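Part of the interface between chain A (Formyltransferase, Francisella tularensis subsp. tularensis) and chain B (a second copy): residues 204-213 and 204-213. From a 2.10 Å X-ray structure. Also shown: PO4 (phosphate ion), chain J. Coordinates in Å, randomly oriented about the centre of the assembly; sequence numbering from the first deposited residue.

Chain A 204-213: TMREAIDYLR
Chain B, residues 204-213: TMREAIDYLR

Each stretch is a helix from residue 205 to 213, with phi near -65° and psi near -40°, and it continues later in its chain. The two helices cross at -75°, with their axes 10.0 Å apart at closest approach. The register is reciprocal: M205(A) CA lies 6.4 Å from A208(B) CA, and A208(A) CA lies 6.5 Å from M205(B) CA.

The centre is A208(A) against A208(B). Both CB atoms point toward the other helix and meet at 3.6 Å, A208(A) CB to A208(B) CB. The M205(A) and M205(B) side chains leave sideways. The mmm rotamer (chi1 near -80°, chi2 near -55°, chi3 -70° in A and -80° in B) folds each one back to the partner helix. M205(A) SD sits 3.9 Å from A208(B) CB, and M205(B) SD sits 3.8 Å from A208(A) CB. The methyls reach on to the tyrosines: M205(A) CE to Y211(B) CD2 is 4.1 Å, and M205(B) CE to Y211(A) CD2 is 3.9 Å. Each methyl approaches its ring obliquely. Y211(A) and Y211(B) are t, with chi2 near 85°. L212(A) and L212(B) are mt and point toward the partner; L212(A) CD1 meets L212(B) CD1 at 4.2 Å. No hydrogen bond crosses between the stretches, so this contact is apolar packing, burying 354 Å² in total.

Several polar side chains bond within their own stretch. T204(A) and T204(B), chi1 p, cap each N-terminus: E207(A) N donates to T204(A) OG1 at 3.1 Å. E207(A) and E207(B), mt, return the bond, with T204(A) N to E207(A) OE1 at 2.9 Å. D210(A) and D210(B) are m, and R213(A) and R213(B) are ptt; they form a salt bridge, R213(A) NE to D210(A) OD1 at 2.9 Å, repeated in B. R206(B), ttm, bonds a phosphate ion, R206(B) NE to PO4 O1 at 2.8 Å.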

# COMPACT_ATOMS: atom_id res chain seq x y z
N THR A 204 6.87 14.46 -10.92
CA THR A 204 7.10 14.86 -9.53
C THR A 204 6.58 13.68 -8.67
O THR A 204 5.80 12.82 -9.10
CB THR A 204 6.24 16.06 -9.15
OG1 THR A 204 4.91 15.74 -9.56
CG2 THR A 204 6.71 17.39 -9.82
N MET A 205 7.02 13.66 -7.43
CA MET A 205 6.47 12.76 -6.44
C MET A 205 4.96 12.95 -6.33
O MET A 205 4.24 11.99 -6.07
CB MET A 205 7.04 13.03 -5.06
CG MET A 205 8.39 12.40 -4.78
SD MET A 205 8.42 10.63 -5.08
CE MET A 205 7.41 10.01 -3.75
N ARG A 206 4.48 14.19 -6.43
CA ARG A 206 3.04 14.44 -6.40
C ARG A 206 2.29 13.63 -7.45
O ARG A 206 1.29 12.99 -7.19
CB ARG A 206 2.72 15.90 -6.68
CG ARG A 206 1.23 16.06 -6.90
CD ARG A 206 0.87 17.52 -6.95
NE ARG A 206 0.73 18.10 -5.63
CZ ARG A 206 1.58 18.92 -5.02
NH1 ARG A 206 1.25 19.35 -3.82
NH2 ARG A 206 2.77 19.23 -5.52
N GLU A 207 2.80 13.70 -8.67
CA GLU A 207 2.31 12.98 -9.81
C GLU A 207 2.40 11.43 -9.68
O GLU A 207 1.55 10.73 -10.25
CB GLU A 207 3.14 13.36 -11.03
CG GLU A 207 2.78 14.69 -11.68
CD GLU A 207 3.61 14.88 -12.96
OE1 GLU A 207 4.86 14.83 -12.92
OE2 GLU A 207 3.03 15.03 -14.05
N ALA A 208 3.48 10.92 -9.08
CA ALA A 208 3.64 9.47 -8.96
C ALA A 208 2.60 9.01 -7.99
O ALA A 208 1.94 8.01 -8.21
CB ALA A 208 5.05 9.07 -8.50
N ILE A 209 2.46 9.77 -6.91
CA ILE A 209 1.50 9.45 -5.90
C ILE A 209 0.06 9.51 -6.41
O ILE A 209 -0.75 8.60 -6.13
CB ILE A 209 1.72 10.30 -4.66
CG1 ILE A 209 2.96 9.75 -3.99
CG2 ILE A 209 0.51 10.27 -3.73
CD1 ILE A 209 3.52 10.69 -2.96
N ASP A 210 -0.26 10.57 -7.14
CA ASP A 210 -1.60 10.74 -7.74
C ASP A 210 -1.80 9.61 -8.71
O ASP A 210 -2.82 8.96 -8.60
CB ASP A 210 -1.83 12.11 -8.37
CG ASP A 210 -1.94 13.21 -7.32
OD1 ASP A 210 -2.01 12.92 -6.10
OD2 ASP A 210 -1.92 14.38 -7.74
N TYR A 211 -0.82 9.27 -9.53
CA TYR A 211 -1.00 8.13 -10.40
C TYR A 211 -1.24 6.79 -9.61
O TYR A 211 -2.10 5.97 -9.97
CB TYR A 211 0.20 7.98 -11.34
CG TYR A 211 0.21 6.67 -12.09
CD1 TYR A 211 -0.45 6.54 -13.29
CD2 TYR A 211 0.83 5.56 -11.57
CE1 TYR A 211 -0.48 5.33 -13.97
CE2 TYR A 211 0.83 4.36 -12.24
CZ TYR A 211 0.15 4.22 -13.42
OH TYR A 211 0.12 3.00 -14.08
N LEU A 212 -0.41 6.53 -8.61
CA LEU A 212 -0.49 5.28 -7.84
C LEU A 212 -1.84 5.14 -7.10
O LEU A 212 -2.52 4.09 -7.14
CB LEU A 212 0.71 5.17 -6.88
CG LEU A 212 1.97 4.86 -7.68
CD1 LEU A 212 3.24 5.02 -6.87
CD2 LEU A 212 1.87 3.49 -8.34
N ARG A 213 -2.28 6.23 -6.48
CA ARG A 213 -3.58 6.21 -5.86
C ARG A 213 -4.77 6.11 -6.81
O ARG A 213 -5.77 5.41 -6.49
CB ARG A 213 -3.74 7.28 -4.78
CG ARG A 213 -4.01 8.69 -5.32
CD ARG A 213 -3.67 9.72 -4.28
NE ARG A 213 -3.75 11.11 -4.71
CZ ARG A 213 -4.76 11.93 -4.41
NH1 ARG A 213 -5.83 11.48 -3.80
NH2 ARG A 213 -4.74 13.22 -4.77
N THR B 204 12.26 9.82 -11.49
CA THR B 204 11.67 8.81 -12.38
C THR B 204 10.64 8.02 -11.55
O THR B 204 10.62 8.04 -10.32
CB THR B 204 12.68 7.77 -12.83
OG1 THR B 204 13.46 7.39 -11.69
CG2 THR B 204 13.60 8.29 -13.98
N MET B 205 9.75 7.32 -12.23
CA MET B 205 8.81 6.46 -11.56
C MET B 205 9.62 5.38 -10.89
O MET B 205 9.23 4.94 -9.81
CB MET B 205 7.88 5.78 -12.57
CG MET B 205 6.70 6.64 -13.05
SD MET B 205 5.69 7.16 -11.68
CE MET B 205 4.70 5.71 -11.38
N ARG B 206 10.71 4.93 -11.49
CA ARG B 206 11.56 3.89 -10.82
C ARG B 206 11.98 4.37 -9.43
O ARG B 206 11.93 3.67 -8.43
CB ARG B 206 12.80 3.57 -11.68
CG ARG B 206 13.96 2.93 -10.96
CD ARG B 206 15.05 2.24 -11.79
NE ARG B 206 14.66 1.53 -13.01
CZ ARG B 206 14.57 2.16 -14.17
NH1 ARG B 206 14.77 3.50 -14.26
NH2 ARG B 206 14.23 1.49 -15.25
N GLU B 207 12.31 5.65 -9.37
CA GLU B 207 12.78 6.26 -8.19
C GLU B 207 11.68 6.45 -7.18
O GLU B 207 11.94 6.39 -5.96
CB GLU B 207 13.47 7.59 -8.53
CG GLU B 207 14.78 7.40 -9.28
CD GLU B 207 15.41 8.69 -9.77
OE1 GLU B 207 14.75 9.75 -9.79
OE2 GLU B 207 16.60 8.65 -10.07
N ALA B 208 10.49 6.81 -7.66
CA ALA B 208 9.37 7.05 -6.77
C ALA B 208 9.06 5.69 -6.11
O ALA B 208 8.86 5.63 -4.93
CB ALA B 208 8.18 7.64 -7.51
N ILE B 209 9.07 4.63 -6.89
CA ILE B 209 8.69 3.31 -6.44
C ILE B 209 9.75 2.75 -5.49
O ILE B 209 9.42 2.25 -4.43
CB ILE B 209 8.52 2.38 -7.65
CG1 ILE B 209 7.24 2.78 -8.37
CG2 ILE B 209 8.46 0.92 -7.22
CD1 ILE B 209 7.14 2.15 -9.75
N ASP B 210 11.02 3.00 -5.79
CA ASP B 210 12.11 2.51 -4.94
C ASP B 210 12.03 3.26 -3.63
O ASP B 210 12.12 2.64 -2.56
CB ASP B 210 13.48 2.66 -5.59
CG ASP B 210 13.66 1.71 -6.76
OD1 ASP B 210 12.75 0.90 -6.94
OD2 ASP B 210 14.65 1.77 -7.53
N TYR B 211 11.80 4.56 -3.69
CA TYR B 211 11.67 5.34 -2.45
C TYR B 211 10.54 4.76 -1.58
O TYR B 211 10.67 4.49 -0.39
CB TYR B 211 11.43 6.84 -2.71
CG TYR B 211 11.03 7.58 -1.49
CD1 TYR B 211 11.94 8.05 -0.59
CD2 TYR B 211 9.71 7.80 -1.18
CE1 TYR B 211 11.57 8.70 0.56
CE2 TYR B 211 9.33 8.56 -0.09
CZ TYR B 211 10.28 8.97 0.80
OH TYR B 211 9.97 9.59 1.98
N LEU B 212 9.38 4.57 -2.19
CA LEU B 212 8.21 4.18 -1.37
C LEU B 212 8.27 2.73 -0.81
O LEU B 212 7.81 2.48 0.31
CB LEU B 212 6.97 4.36 -2.24
CG LEU B 212 6.54 5.84 -2.44
CD1 LEU B 212 5.46 5.91 -3.47
CD2 LEU B 212 5.96 6.48 -1.19
N ARG B 213 8.83 1.82 -1.59
CA ARG B 213 9.04 0.45 -1.15
C ARG B 213 10.12 0.43 -0.06
O ARG B 213 10.01 -0.35 0.91
CB ARG B 213 9.36 -0.42 -2.36
CG ARG B 213 10.80 -0.54 -2.81
CD ARG B 213 10.67 -1.11 -4.21
NE ARG B 213 11.89 -1.13 -5.01
CZ ARG B 213 12.73 -2.16 -5.06
NH1 ARG B 213 12.60 -3.26 -4.31
NH2 ARG B 213 13.72 -2.08 -5.90
P PO4 J . 14.75 -2.66 -13.20
O1 PO4 J . 14.24 -1.26 -12.80
O2 PO4 J . 16.27 -2.64 -13.24
O3 PO4 J . 14.27 -3.04 -14.58
O4 PO4 J . 14.30 -3.78 -12.30